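Local structure of 6-phosphogluconate dehydrogenase, NAD-binding (Mycolicibacterium smegmatis MC2 155, 6SMT) at residues 190-195 with 253-258; 247-252 with 271-276; 125-130 with 174-179; 22-27 with 131-136; 163-166 with 170-173. The protein is an S-enantioselective imine reductase that binds NADPH, probably as the hydride donor, in a site shared by the two subunits of a dimer. All coordinates share one frame; numbering follows the deposited sequence.

Contact 1. Residues 190-195 with 253-258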
# COMPACT_ATOMS: atom_id res chain seq x y z
N PHE B 190 3.01 0.59 6.20
CA PHE B 190 2.90 1.96 6.73
C PHE B 190 3.31 2.05 8.19
O PHE B 190 4.10 2.91 8.62
CB PHE B 190 1.48 2.50 6.56
CG PHE B 190 1.33 3.89 7.11
CD1 PHE B 190 1.95 4.94 6.44
CD2 PHE B 190 0.65 4.12 8.29
CE1 PHE B 190 1.82 6.24 6.94
CE2 PHE B 190 0.48 5.41 8.73
CZ PHE B 190 1.10 6.44 8.11
N GLY B 191 2.79 1.13 9.01
CA GLY B 191 3.15 1.16 10.44
C GLY B 191 4.64 0.89 10.62
O GLY B 191 5.29 1.55 11.48
N HIS B 192 5.25 0.03 9.83
CA HIS B 192 6.69 -0.25 9.85
C HIS B 192 7.46 1.01 9.47
O HIS B 192 8.44 1.39 10.15
CB HIS B 192 6.96 -1.43 8.93
CG HIS B 192 8.35 -1.88 8.98
ND1 HIS B 192 9.31 -1.33 8.18
CD2 HIS B 192 8.93 -2.82 9.74
CE1 HIS B 192 10.48 -1.97 8.44
NE2 HIS B 192 10.25 -2.84 9.40
N ALA B 193 7.03 1.65 8.40
CA ALA B 193 7.68 2.88 7.93
C ALA B 193 7.68 3.93 9.02
O ALA B 193 8.71 4.65 9.17
CB ALA B 193 6.99 3.37 6.71
N LEU B 194 6.56 4.14 9.70
CA LEU B 194 6.53 5.13 10.78
C LEU B 194 7.59 4.78 11.83
O LEU B 194 8.22 5.73 12.35
CB LEU B 194 5.16 5.22 11.44
CG LEU B 194 4.04 5.81 10.64
CD1 LEU B 194 2.81 5.98 11.50
CD2 LEU B 194 4.41 7.12 9.98
N MET B 195 7.74 3.51 12.19
CA MET B 195 8.67 3.15 13.28
C MET B 195 10.10 3.42 12.81
O MET B 195 10.95 3.90 13.62
CB MET B 195 8.49 1.69 13.67
CG MET B 195 7.21 1.41 14.24
SD MET B 195 7.03 2.09 15.87
CE MET B 195 7.90 0.72 16.64
N ALA B 253 18.28 -3.45 6.06
CA ALA B 253 19.40 -2.91 6.88
C ALA B 253 18.92 -1.74 7.72
O ALA B 253 19.18 -1.63 8.95
CB ALA B 253 20.53 -2.55 6.03
N ALA B 254 18.18 -0.80 7.12
CA ALA B 254 17.67 0.34 7.90
C ALA B 254 16.72 -0.08 8.98
O ALA B 254 16.70 0.51 10.11
CB ALA B 254 17.06 1.33 6.92
N SER B 255 15.87 -1.11 8.75
CA SER B 255 14.93 -1.59 9.75
C SER B 255 15.75 -2.12 10.94
O SER B 255 15.42 -1.81 12.09
CB SER B 255 14.00 -2.59 9.12
OG SER B 255 13.06 -3.09 10.03
N ARG B 256 16.74 -2.95 10.62
CA ARG B 256 17.62 -3.64 11.63
C ARG B 256 18.22 -2.56 12.52
O ARG B 256 18.07 -2.64 13.79
CB ARG B 256 18.75 -4.44 10.96
CG ARG B 256 18.28 -5.79 10.41
CD ARG B 256 19.21 -7.02 10.33
NE ARG B 256 19.18 -7.67 9.00
CZ ARG B 256 20.02 -8.64 8.59
NH1 ARG B 256 20.94 -9.15 9.42
NH2 ARG B 256 19.94 -9.11 7.36
N GLU B 257 18.79 -1.57 11.88
CA GLU B 257 19.53 -0.50 12.58
C GLU B 257 18.58 0.28 13.49
O GLU B 257 19.03 0.72 14.57
CB GLU B 257 20.23 0.38 11.58
CG GLU B 257 20.76 1.61 12.28
CD GLU B 257 21.86 2.32 11.54
OE1 GLU B 257 22.53 1.62 10.70
OE2 GLU B 257 22.12 3.51 11.88
N ALA B 258 17.31 0.42 13.11
CA ALA B 258 16.30 1.13 13.90
C ALA B 258 15.70 0.26 15.02
O ALA B 258 14.87 0.73 15.79
CB ALA B 258 15.21 1.64 12.97

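Contact 2. Residues 247-252 with 271-276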
# COMPACT_ATOMS: atom_id res chain seq x y z
N SER B 247 17.70 -2.35 -3.67
CA SER B 247 16.98 -1.45 -2.77
C SER B 247 16.45 -2.13 -1.52
O SER B 247 16.60 -1.63 -0.39
CB SER B 247 15.86 -0.75 -3.56
OG SER B 247 15.28 0.24 -2.68
N VAL B 248 15.83 -3.28 -1.70
CA VAL B 248 15.20 -3.96 -0.56
C VAL B 248 16.25 -4.34 0.50
O VAL B 248 15.91 -4.26 1.70
CB VAL B 248 14.37 -5.18 -1.01
CG1 VAL B 248 15.23 -6.33 -1.47
CG2 VAL B 248 13.36 -5.58 0.07
N ARG B 249 17.47 -4.64 0.08
CA ARG B 249 18.54 -4.87 1.09
C ARG B 249 18.79 -3.68 1.98
O ARG B 249 18.99 -3.79 3.20
CB ARG B 249 19.79 -5.36 0.38
CG ARG B 249 19.65 -6.77 -0.11
CD ARG B 249 20.80 -7.19 -0.98
NE ARG B 249 20.69 -8.61 -1.18
CZ ARG B 249 19.80 -9.33 -1.88
NH1 ARG B 249 18.71 -8.83 -2.50
NH2 ARG B 249 19.96 -10.65 -1.76
N HIS B 250 18.78 -2.46 1.35
CA HIS B 250 18.93 -1.21 2.11
C HIS B 250 17.85 -1.03 3.14
O HIS B 250 18.08 -0.66 4.27
CB HIS B 250 18.99 -0.04 1.14
CG HIS B 250 19.94 -0.15 0.06
ND1 HIS B 250 19.72 0.48 -1.15
CD2 HIS B 250 21.09 -0.86 -0.10
CE1 HIS B 250 20.67 0.15 -1.98
NE2 HIS B 250 21.57 -0.68 -1.34
N LEU B 251 16.58 -1.28 2.68
CA LEU B 251 15.42 -1.17 3.55
C LEU B 251 15.54 -2.09 4.75
O LEU B 251 15.20 -1.65 5.85
CB LEU B 251 14.14 -1.37 2.74
CG LEU B 251 14.01 -0.54 1.44
CD1 LEU B 251 12.67 -0.86 0.78
CD2 LEU B 251 14.04 0.95 1.75
N ILE B 252 15.91 -3.36 4.49
CA ILE B 252 16.08 -4.31 5.61
C ILE B 252 17.23 -3.91 6.58
O ILE B 252 16.96 -3.94 7.79
CB ILE B 252 16.30 -5.67 4.98
CG1 ILE B 252 15.02 -6.18 4.32
CG2 ILE B 252 16.79 -6.64 6.06
CD1 ILE B 252 15.22 -7.31 3.34
N TYR B 271 11.17 -13.22 -2.77
CA TYR B 271 10.56 -13.28 -4.07
C TYR B 271 11.45 -12.58 -5.11
O TYR B 271 11.57 -13.01 -6.23
CB TYR B 271 9.17 -12.67 -4.09
CG TYR B 271 8.24 -13.15 -3.01
CD1 TYR B 271 8.09 -14.48 -2.65
CD2 TYR B 271 7.48 -12.26 -2.31
CE1 TYR B 271 7.24 -14.87 -1.61
CE2 TYR B 271 6.59 -12.62 -1.32
CZ TYR B 271 6.49 -13.95 -0.95
OH TYR B 271 5.63 -14.31 0.07
N VAL B 272 11.92 -11.38 -4.75
CA VAL B 272 12.81 -10.61 -5.65
C VAL B 272 14.06 -11.41 -6.00
O VAL B 272 14.37 -11.53 -7.18
CB VAL B 272 13.14 -9.27 -4.97
CG1 VAL B 272 14.22 -8.56 -5.77
CG2 VAL B 272 11.92 -8.41 -4.84
N ASP B 273 14.69 -11.99 -5.01
CA ASP B 273 15.91 -12.76 -5.25
C ASP B 273 15.58 -13.99 -6.12
O ASP B 273 16.45 -14.36 -6.94
CB ASP B 273 16.56 -13.13 -3.95
CG ASP B 273 17.25 -12.01 -3.22
OD1 ASP B 273 17.42 -10.92 -3.87
OD2 ASP B 273 17.65 -12.25 -2.03
N ALA B 274 14.49 -14.67 -5.86
CA ALA B 274 14.13 -15.80 -6.71
C ALA B 274 13.90 -15.38 -8.15
O ALA B 274 14.24 -16.09 -9.07
CB ALA B 274 12.95 -16.46 -6.13
N THR B 275 13.36 -14.15 -8.38
CA THR B 275 13.13 -13.68 -9.72
C THR B 275 14.47 -13.40 -10.43
O THR B 275 14.60 -13.69 -11.62
CB THR B 275 12.28 -12.40 -9.63
OG1 THR B 275 11.04 -12.68 -8.98
CG2 THR B 275 11.92 -11.84 -10.99
N VAL B 276 15.42 -12.82 -9.73
CA VAL B 276 16.79 -12.62 -10.26
C VAL B 276 17.36 -14.00 -10.61
O VAL B 276 17.92 -14.16 -11.73
CB VAL B 276 17.67 -11.88 -9.25
CG1 VAL B 276 19.14 -11.85 -9.70
CG2 VAL B 276 17.13 -10.48 -9.07

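Contact 3. Residues 125-130 with 174-179. With NDP (NADPH dihydro-nicotinamide-adenine-dinucleotide phosphate), chain L; 2EH ((2S)-2-ethylhexan-1-ol), chain N.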
# COMPACT_ATOMS: atom_id res chain seq x y z
N ALA B 125 -19.48 -7.79 1.29
CA ALA B 125 -18.19 -7.40 1.83
C ALA B 125 -18.10 -5.88 1.76
O ALA B 125 -18.16 -5.28 0.66
CB ALA B 125 -17.08 -8.03 1.08
N ILE B 126 -17.95 -5.26 2.91
CA ILE B 126 -17.78 -3.81 3.05
C ILE B 126 -16.31 -3.46 2.91
O ILE B 126 -15.46 -4.01 3.63
CB ILE B 126 -18.32 -3.31 4.40
CG1 ILE B 126 -19.79 -3.71 4.61
CG2 ILE B 126 -18.12 -1.78 4.51
CD1 ILE B 126 -20.18 -3.62 6.05
N MET B 127 -15.96 -2.63 1.93
CA MET B 127 -14.57 -2.38 1.53
C MET B 127 -14.08 -1.01 1.94
O MET B 127 -12.98 -0.60 1.49
CB MET B 127 -14.46 -2.55 0.01
CG MET B 127 -14.95 -3.90 -0.46
SD MET B 127 -14.40 -5.33 0.40
CE MET B 127 -12.64 -5.07 0.49
N THR B 128 -14.76 -0.33 2.85
CA THR B 128 -14.40 1.03 3.27
C THR B 128 -14.63 1.15 4.77
O THR B 128 -15.45 0.43 5.34
CB THR B 128 -15.18 2.05 2.42
OG1 THR B 128 -16.60 1.73 2.53
CG2 THR B 128 -14.80 2.00 0.96
N PRO B 129 -14.04 2.17 5.41
CA PRO B 129 -14.10 2.29 6.87
C PRO B 129 -15.38 2.97 7.37
O PRO B 129 -16.23 3.45 6.58
CB PRO B 129 -12.86 3.16 7.18
CG PRO B 129 -12.66 3.93 5.98
CD PRO B 129 -12.95 3.00 4.82
N ILE B 130 -15.59 2.98 8.67
CA ILE B 130 -16.91 3.36 9.23
C ILE B 130 -17.31 4.81 8.86
O ILE B 130 -18.50 5.03 8.65
CB ILE B 130 -17.05 3.13 10.72
CG1 ILE B 130 -16.14 4.05 11.47
CG2 ILE B 130 -16.89 1.70 11.10
CD1 ILE B 130 -16.50 4.13 12.98
N ALA B 174 -14.40 -13.71 -2.27
CA ALA B 174 -13.18 -13.87 -3.04
C ALA B 174 -12.58 -12.52 -3.36
O ALA B 174 -11.32 -12.35 -3.25
CB ALA B 174 -13.44 -14.64 -4.29
N PHE B 175 -13.39 -11.53 -3.78
CA PHE B 175 -12.83 -10.20 -3.91
C PHE B 175 -12.29 -9.71 -2.57
O PHE B 175 -11.22 -9.06 -2.52
CB PHE B 175 -13.92 -9.22 -4.39
CG PHE B 175 -14.22 -9.26 -5.87
CD1 PHE B 175 -15.02 -10.24 -6.46
CD2 PHE B 175 -13.72 -8.30 -6.71
CE1 PHE B 175 -15.25 -10.27 -7.83
CE2 PHE B 175 -13.93 -8.36 -8.09
CZ PHE B 175 -14.75 -9.28 -8.62
N ASP B 176 -13.03 -9.89 -1.49
CA ASP B 176 -12.59 -9.40 -0.16
C ASP B 176 -11.22 -9.97 0.14
O ASP B 176 -10.35 -9.27 0.72
CB ASP B 176 -13.64 -9.81 0.88
CG ASP B 176 -13.65 -9.02 2.19
OD1 ASP B 176 -13.33 -7.81 2.14
OD2 ASP B 176 -14.17 -9.60 3.21
N MET B 177 -11.01 -11.27 -0.08
CA MET B 177 -9.71 -11.87 0.26
C MET B 177 -8.59 -11.16 -0.49
O MET B 177 -7.51 -10.90 0.08
CB MET B 177 -9.62 -13.35 -0.08
CG MET B 177 -10.54 -14.28 0.72
SD MET B 177 -10.40 -14.32 2.51
CE MET B 177 -11.49 -12.97 2.99
N ALA B 178 -8.80 -10.85 -1.75
CA ALA B 178 -7.77 -10.13 -2.54
C ALA B 178 -7.58 -8.71 -2.05
O ALA B 178 -6.43 -8.19 -1.86
CB ALA B 178 -8.13 -10.16 -4.03
N LEU B 179 -8.65 -7.97 -1.86
CA LEU B 179 -8.61 -6.55 -1.57
C LEU B 179 -8.11 -6.33 -0.15
O LEU B 179 -7.31 -5.38 0.13
CB LEU B 179 -9.98 -5.94 -1.77
CG LEU B 179 -10.48 -6.00 -3.23
CD1 LEU B 179 -11.96 -5.67 -3.23
CD2 LEU B 179 -9.71 -5.05 -4.12
PA NDP L . -15.60 -6.82 14.96
O1A NDP L . -15.07 -7.47 13.72
O2A NDP L . -14.67 -6.47 16.08
O5B NDP L . -16.81 -7.69 15.50
C5B NDP L . -17.45 -7.23 16.70
C4B NDP L . -18.90 -7.67 16.66
O4B NDP L . -19.00 -9.12 16.58
C3B NDP L . -19.64 -7.28 17.95
O3B NDP L . -21.01 -7.02 17.69
C2B NDP L . -19.49 -8.55 18.77
O2B NDP L . -20.43 -8.79 19.81
C1B NDP L . -19.78 -9.56 17.67
N9A NDP L . -19.39 -10.93 17.99
C8A NDP L . -18.13 -11.45 18.13
N7A NDP L . -18.13 -12.73 18.40
C5A NDP L . -19.47 -13.09 18.46
C6A NDP L . -20.15 -14.29 18.76
N6A NDP L . -19.55 -15.46 18.96
N1A NDP L . -21.50 -14.25 18.75
C2A NDP L . -22.14 -13.11 18.50
N3A NDP L . -21.60 -11.91 18.23
C4A NDP L . -20.27 -11.96 18.25
O3 NDP L . -16.39 -5.46 14.66
PN NDP L . -16.56 -4.41 13.52
O1N NDP L . -17.82 -3.70 13.77
O2N NDP L . -15.32 -3.60 13.42
O5D NDP L . -16.62 -5.25 12.15
C5D NDP L . -17.72 -6.11 11.87
C4D NDP L . -17.42 -6.77 10.55
O4D NDP L . -17.36 -5.73 9.54
C3D NDP L . -16.10 -7.55 10.47
O3D NDP L . -16.23 -8.78 9.77
C2D NDP L . -15.20 -6.60 9.69
O2D NDP L . -14.15 -7.21 8.96
C1D NDP L . -16.16 -5.87 8.79
N1N NDP L . -15.71 -4.51 8.41
C2N NDP L . -15.37 -3.60 9.38
C3N NDP L . -14.87 -2.38 9.06
C7N NDP L . -14.49 -1.39 10.08
O7N NDP L . -14.00 -0.32 9.65
N7N NDP L . -14.68 -1.60 11.37
C4N NDP L . -14.66 -2.02 7.67
C5N NDP L . -15.09 -3.00 6.69
C6N NDP L . -15.62 -4.15 7.05
P2B NDP L . -20.15 -8.06 21.23
O1X NDP L . -21.13 -8.80 22.19
O2X NDP L . -18.70 -8.35 21.60
O3X NDP L . -20.40 -6.60 21.12
C7 2EH N . -10.81 -3.26 6.50
C8 2EH N . -11.59 -1.56 4.82
C9 2EH N . -11.10 -2.36 3.63
C12 2EH N . -10.13 -0.73 8.24
C7A 2EH N . -10.77 -1.79 6.08
O7C 2EH N . -11.82 -3.69 7.42
CBA 2EH N . -11.10 -0.77 7.14
CCA 2EH N . -10.02 0.58 8.92
CCB 2EH N . -8.69 0.66 9.66
O HOH W 1 -14.14 -6.38 4.23

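Contact 4. Residues 22-27 with 131-136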
# COMPACT_ATOMS: atom_id res chain seq x y z
N GLY B 22 -21.30 -2.12 12.81
CA GLY B 22 -22.73 -2.33 12.93
C GLY B 22 -23.41 -1.08 13.40
O GLY B 22 -24.55 -0.77 12.98
N GLN B 23 -22.77 -0.33 14.28
CA GLN B 23 -23.34 1.00 14.69
C GLN B 23 -23.40 1.91 13.48
O GLN B 23 -24.41 2.62 13.31
CB GLN B 23 -22.47 1.66 15.75
CG GLN B 23 -22.32 0.83 17.00
CD GLN B 23 -23.27 1.09 18.12
OE1 GLN B 23 -23.94 2.15 18.15
NE2 GLN B 23 -23.37 0.11 19.02
N ALA B 24 -22.37 1.99 12.65
CA ALA B 24 -22.36 2.84 11.45
C ALA B 24 -23.47 2.45 10.48
O ALA B 24 -24.16 3.29 9.94
CB ALA B 24 -20.98 2.79 10.82
N LEU B 25 -23.63 1.15 10.24
CA LEU B 25 -24.71 0.66 9.35
C LEU B 25 -26.05 1.15 9.91
O LEU B 25 -26.87 1.64 9.16
CB LEU B 25 -24.65 -0.84 9.21
CG LEU B 25 -23.45 -1.45 8.49
CD1 LEU B 25 -23.46 -2.95 8.66
CD2 LEU B 25 -23.44 -1.11 7.02
N SER B 26 -26.26 0.88 11.19
CA SER B 26 -27.55 1.22 11.85
C SER B 26 -27.81 2.72 11.79
O SER B 26 -28.95 3.11 11.44
CB SER B 26 -27.52 0.75 13.26
OG SER B 26 -27.40 -0.64 13.40
N ARG B 27 -26.80 3.54 12.02
CA ARG B 27 -27.00 5.01 11.92
C ARG B 27 -27.35 5.39 10.51
O ARG B 27 -28.22 6.24 10.28
CB ARG B 27 -25.77 5.80 12.34
CG ARG B 27 -25.49 5.74 13.83
CD ARG B 27 -24.38 6.75 14.19
NE ARG B 27 -23.11 6.62 13.46
CZ ARG B 27 -22.10 5.81 13.84
NH1 ARG B 27 -22.26 5.01 14.87
NH2 ARG B 27 -21.05 5.71 13.08
N ASP B 131 -16.33 5.69 8.70
CA ASP B 131 -16.67 7.13 8.45
C ASP B 131 -17.40 7.24 7.10
O ASP B 131 -18.27 8.17 6.94
CB ASP B 131 -15.39 7.99 8.51
CG ASP B 131 -14.39 7.60 7.45
OD1 ASP B 131 -13.58 6.71 7.69
OD2 ASP B 131 -14.45 8.20 6.39
N THR B 132 -17.14 6.34 6.14
CA THR B 132 -17.65 6.40 4.76
C THR B 132 -19.12 5.97 4.70
O THR B 132 -19.77 6.14 3.67
CB THR B 132 -16.82 5.49 3.79
OG1 THR B 132 -17.01 4.07 4.13
CG2 THR B 132 -15.39 5.89 3.77
N ILE B 133 -19.58 5.18 5.62
CA ILE B 133 -20.87 4.51 5.51
C ILE B 133 -21.98 5.53 5.44
O ILE B 133 -21.98 6.54 6.22
CB ILE B 133 -21.08 3.52 6.66
CG1 ILE B 133 -20.03 2.44 6.68
CG2 ILE B 133 -22.46 2.92 6.73
CD1 ILE B 133 -19.99 1.56 5.52
N GLY B 134 -22.89 5.34 4.54
CA GLY B 134 -23.99 6.31 4.31
C GLY B 134 -23.57 7.41 3.36
O GLY B 134 -24.33 8.41 3.27
N THR B 135 -22.44 7.31 2.70
CA THR B 135 -21.90 8.29 1.71
C THR B 135 -21.53 7.58 0.42
O THR B 135 -21.28 6.32 0.39
CB THR B 135 -20.72 9.11 2.25
OG1 THR B 135 -19.49 8.38 2.10
CG2 THR B 135 -20.88 9.54 3.70
N ARG B 136 -21.30 8.36 -0.64
CA ARG B 136 -20.79 7.81 -1.89
C ARG B 136 -19.34 7.34 -1.81
O ARG B 136 -18.90 6.65 -2.72
CB ARG B 136 -20.98 8.85 -2.98
CG ARG B 136 -22.44 9.24 -3.17
CD ARG B 136 -23.37 8.17 -3.71
NE ARG B 136 -23.96 7.45 -2.62
CZ ARG B 136 -24.46 6.21 -2.72
NH1 ARG B 136 -24.51 5.58 -3.89
NH2 ARG B 136 -24.94 5.67 -1.63

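Contact 5. Residues 163-166 with 170-173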
# COMPACT_ATOMS: atom_id res chain seq x y z
N THR B 163 -21.84 -2.98 -5.55
CA THR B 163 -21.43 -3.75 -6.73
C THR B 163 -21.86 -5.20 -6.55
O THR B 163 -21.41 -5.79 -5.55
CB THR B 163 -19.91 -3.77 -6.99
OG1 THR B 163 -19.45 -2.41 -7.05
CG2 THR B 163 -19.58 -4.45 -8.31
N TRP B 164 -22.67 -5.72 -7.47
CA TRP B 164 -22.99 -7.15 -7.51
C TRP B 164 -21.95 -7.83 -8.36
O TRP B 164 -21.77 -7.47 -9.55
CB TRP B 164 -24.44 -7.35 -7.95
CG TRP B 164 -24.80 -8.80 -8.09
CD1 TRP B 164 -25.26 -9.57 -7.09
CD2 TRP B 164 -24.82 -9.59 -9.29
NE1 TRP B 164 -25.57 -10.81 -7.56
CE2 TRP B 164 -25.31 -10.85 -8.92
CE3 TRP B 164 -24.46 -9.33 -10.61
CZ2 TRP B 164 -25.50 -11.88 -9.85
CZ3 TRP B 164 -24.56 -10.37 -11.51
CH2 TRP B 164 -25.03 -11.63 -11.12
N VAL B 165 -21.27 -8.85 -7.79
CA VAL B 165 -20.13 -9.48 -8.49
C VAL B 165 -20.46 -10.85 -9.03
O VAL B 165 -19.57 -11.48 -9.64
CB VAL B 165 -18.86 -9.48 -7.61
CG1 VAL B 165 -18.48 -8.07 -7.26
CG2 VAL B 165 -19.01 -10.32 -6.36
N GLY B 166 -21.65 -11.38 -8.84
CA GLY B 166 -22.02 -12.65 -9.44
C GLY B 166 -22.88 -13.54 -8.59
O GLY B 166 -23.19 -13.23 -7.42
N GLY B 170 -20.00 -17.24 -2.86
CA GLY B 170 -18.66 -17.01 -2.37
C GLY B 170 -17.93 -15.88 -3.04
O GLY B 170 -16.80 -15.65 -2.66
N ARG B 171 -18.48 -15.29 -4.09
CA ARG B 171 -17.61 -14.45 -4.94
C ARG B 171 -17.31 -13.10 -4.30
O ARG B 171 -16.20 -12.59 -4.58
CB ARG B 171 -18.19 -14.36 -6.34
CG ARG B 171 -17.19 -13.91 -7.40
CD ARG B 171 -17.68 -14.10 -8.84
NE ARG B 171 -16.54 -14.06 -9.71
CZ ARG B 171 -16.20 -13.04 -10.47
NH1 ARG B 171 -16.91 -11.94 -10.53
NH2 ARG B 171 -15.07 -13.13 -11.17
N ALA B 172 -18.20 -12.49 -3.51
CA ALA B 172 -17.82 -11.24 -2.84
C ALA B 172 -16.68 -11.48 -1.88
O ALA B 172 -15.77 -10.67 -1.77
CB ALA B 172 -19.04 -10.64 -2.21
N ALA B 173 -16.74 -12.62 -1.19
CA ALA B 173 -15.64 -12.98 -0.29
C ALA B 173 -14.35 -13.18 -1.05
O ALA B 173 -13.30 -12.91 -0.47
CB ALA B 173 -16.02 -14.20 0.54

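Contact 1. Residues 190-195 with 253-258
His192 and Ser255 sit on two helices held well apart, their CA atoms 8.3 Å from each other, and the gap is spanned by the side chains of His192 and Ser255. The imidazole of His192 extends with CG anti to the backbone N (chi1 -175°), which carries NE2 across the gap to Ser255. There NE2 donates a hydrogen bond to Ser255 OG at 2.9 Å. The hydroxyl meets the ring at its edge, slightly tilted from the plane, and lies off to the CE1 side: His192 CE1 is 3.2 Å from Ser255 OG. Ser255 OG also bonds to the carbonyl of Val260, so it serves as acceptor for the ring and as donor to the loop that follows its helix. The other ring nitrogen, ND1, is hydrogen-bonded to Asp181 of the second subunit, and bonds at both nitrogens probably fix the rotation of the ring. This shows how one buried histidine-serine pair can join two segments that otherwise scarcely touch. Around it, Phe190 and Leu194 of helix 171-199 pack on helix 204-231, Phe190 also stacks on Phe222 of the second subunit, and the loop after helix 241-257 lays Val260 against His192 and Met195.

Contact 2. Residues 247-252 with 271-276
Arg249 and Asp273 make an ionic contact at the surface, between two neighbouring helices. The guanidinium grips the carboxylate end-on with two nitrogens, one to each oxygen. NH1 of Arg249 reaches OD1 of Asp273 at 2.8 Å, nearly in the guanidinium plane, with an N-H...O angle of 162°, and OD1 receives it through its syn lone pair. NH2 of Arg249 meets OD2 of Asp273, also at 2.8 Å and on the syn side but out of the carboxylate plane; this second bond is more bent, at 142°, consistent with the 40° between the two planes. An extended run from CG to NE takes the arginine across to an aspartate that arrives from the opposite direction. The carboxylate has a further partner in Arg269, which forms a salt bridge with OD2, while Arg249 NH1 also bonds to the carbonyl of Ala245, one turn back.

The two segments belong to consecutive helices, 241-257 and 263-280, which form a helical hairpin in the reductive aminase-like C-terminal domain.

Val248 and Val272 face the other segment without close contact. The apolar packing runs instead through Val272 on Val244 and Ala245, and through Leu251 and Ile252 on Leu265.

Hydrogen bonds of the helix itself form a third group. Thr275 turns its hydroxyl back on the carbonyl of Tyr271, OG1 to O 2.8 Å, and its own amide reaches the same oxygen from the other face of the carbonyl plane. The ring of Tyr271 leads away to the dimer interface, where OH bonds to Asp261 of the second subunit.

Contact 3. Residues 125-130 with 174-179
Met127 and Asp176, with Leu179 one helical turn beyond, carry the meeting of the loop after strand 120-126 with helix 171-199. The methionine chain is bent at both chi2 (-47°) and chi3 (-49°), and this folding brings its thioether against the helix. SD of Met127 lies 3.2 Å from OD1 of Asp176, a close sulfur-oxygen contact, while the methyl CE presses on Leu179, 3.6 Å from its CB. The side chains of Met127 and Leu179 cross at about a right angle, the methyl also touching CD1 of the leucine. Ala125 also packs on Asp176, Ala125 CB lying 3.7 Å from Asp176 CG. The buried carboxylate is satisfied at both oxygens: OD2 bonds to Ser101, and OD1 accepts from a water that lies 2.7 Å away. That water also donates to the carbonyl O of Ile126, at 2.8 Å, bridging strand and helix. The loop that follows lines the cofactor pocket: the carbonyl O of Thr128 is 3.5 Å from C4N of NADPH, the hydride-bearing carbon, and Met127 O faces C9 of the bound 2-ethylhexanol. Such a junction of Rossmann-type domain and long interdomain helix is consistent with the cleft of imine reductases, here holding nicotinamide and 2-ethylhexanol side by side.

Contact 4. Residues 22-27 with 131-136
Ile133 packs against Ala24 and Leu25 in an apolar contact between the loop that follows strand 120-126 and the first helix of the Rossmann-type domain. It is an example of one branched side chain doing the work for a whole loop. A chi1 of -61° sets CG1 beside the backbone N and puts CG2 anti to it, laid over the helix backbone: CG2 of Ile133 is 3.7 Å from the carbonyl O of Ala24 and 4.1 Å from the amide N of Leu25. The side chains themselves touch more lightly. Ala24 CB meets Ile133 CB at 4.2 Å, and Leu25, although its first bond points away, swings its methyl CD2 back to within 4.2 Å of Ile133 CG2.

The loop presents the isoleucine by means of a type II beta turn from Thr132 to Thr135. Ile133 occupies the second position and Gly134 the third, where the positive phi of 86° suits a residue without a side chain. Thr135 steadies the turn, its OG1 donating to the carbonyl O of Thr132 at 2.7 Å. On the helix, Ser26 bonds similarly to its own chain, OG to Gly22 O at 2.9 Å. Gly22 touches NADPH and fits the last glycine of a Rossmann GxGxxG pattern.

Met21 and Ala28 of helix 20-31 extend the surface that receives Ile133, Leu25 reaches on to Asn73, Ser26 and Arg27 pack on helix 47-51, and Gly134 is hydrogen-bonded through its backbone to Leu159, just before strand 161-164.

Contact 5. Residues 163-166 with 170-173
Arg171 reaches back to Val165 across the connection between an edge strand of the Rossmann-type sheet, 161-164, and the long helix 171-199 that leads into the C-terminal domain. Its chain stays extended from CG to NE and runs past Val165 to the carbonyl. CB rests on the methyl CG2 of Val165, 4.1 Å away, and CG keeps the same neighbour while coming within range of the carbonyl. CD passes close, 3.3 Å from Val165 O. NE and CZ then skirt that oxygen at longer distance, and the chain ends with NH1, which donates to Val165 O at 2.8 Å and an N-H...O angle of 157°. The bond lies in the carbonyl plane and close to the guanidinium plane, the oxygen sitting at the edge of the cation. The guanidinium is also held by the second subunit: NH1 forms a salt bridge with Glu206 of that chain, and NH2 bonds to the carbonyl of its Gly201. One arginine thus ties the interdomain turn to the dimer interface. The methyl CG2 of Val165 also packs on the first turn of the helix, 3.7 Å from the backbone N of Ala172.

How the contacts relate
Burial and chemistry vary together only in part across these five contacts. Contact 2 lies at the surface and is ionic; contact 4, buried, is wholly apolar; contact 1 is a buried histidine-serine bond, and contact 3 mixes apolar packing with a water bridge; contact 5, partly buried, pairs an arginine-carbonyl bond with valine packing. Helix 171-199 serves contacts 5, 3 and 1 in turn, running from the Rossmann-type sheet into the helical domain, where contact 1 shares helix 241-257 with contact 2. Contact 3 touches both contact 4, through Ile126 and Ile130, and contact 5, through Phe175; these two do not touch each other. All except contact 4 also touch the second subunit.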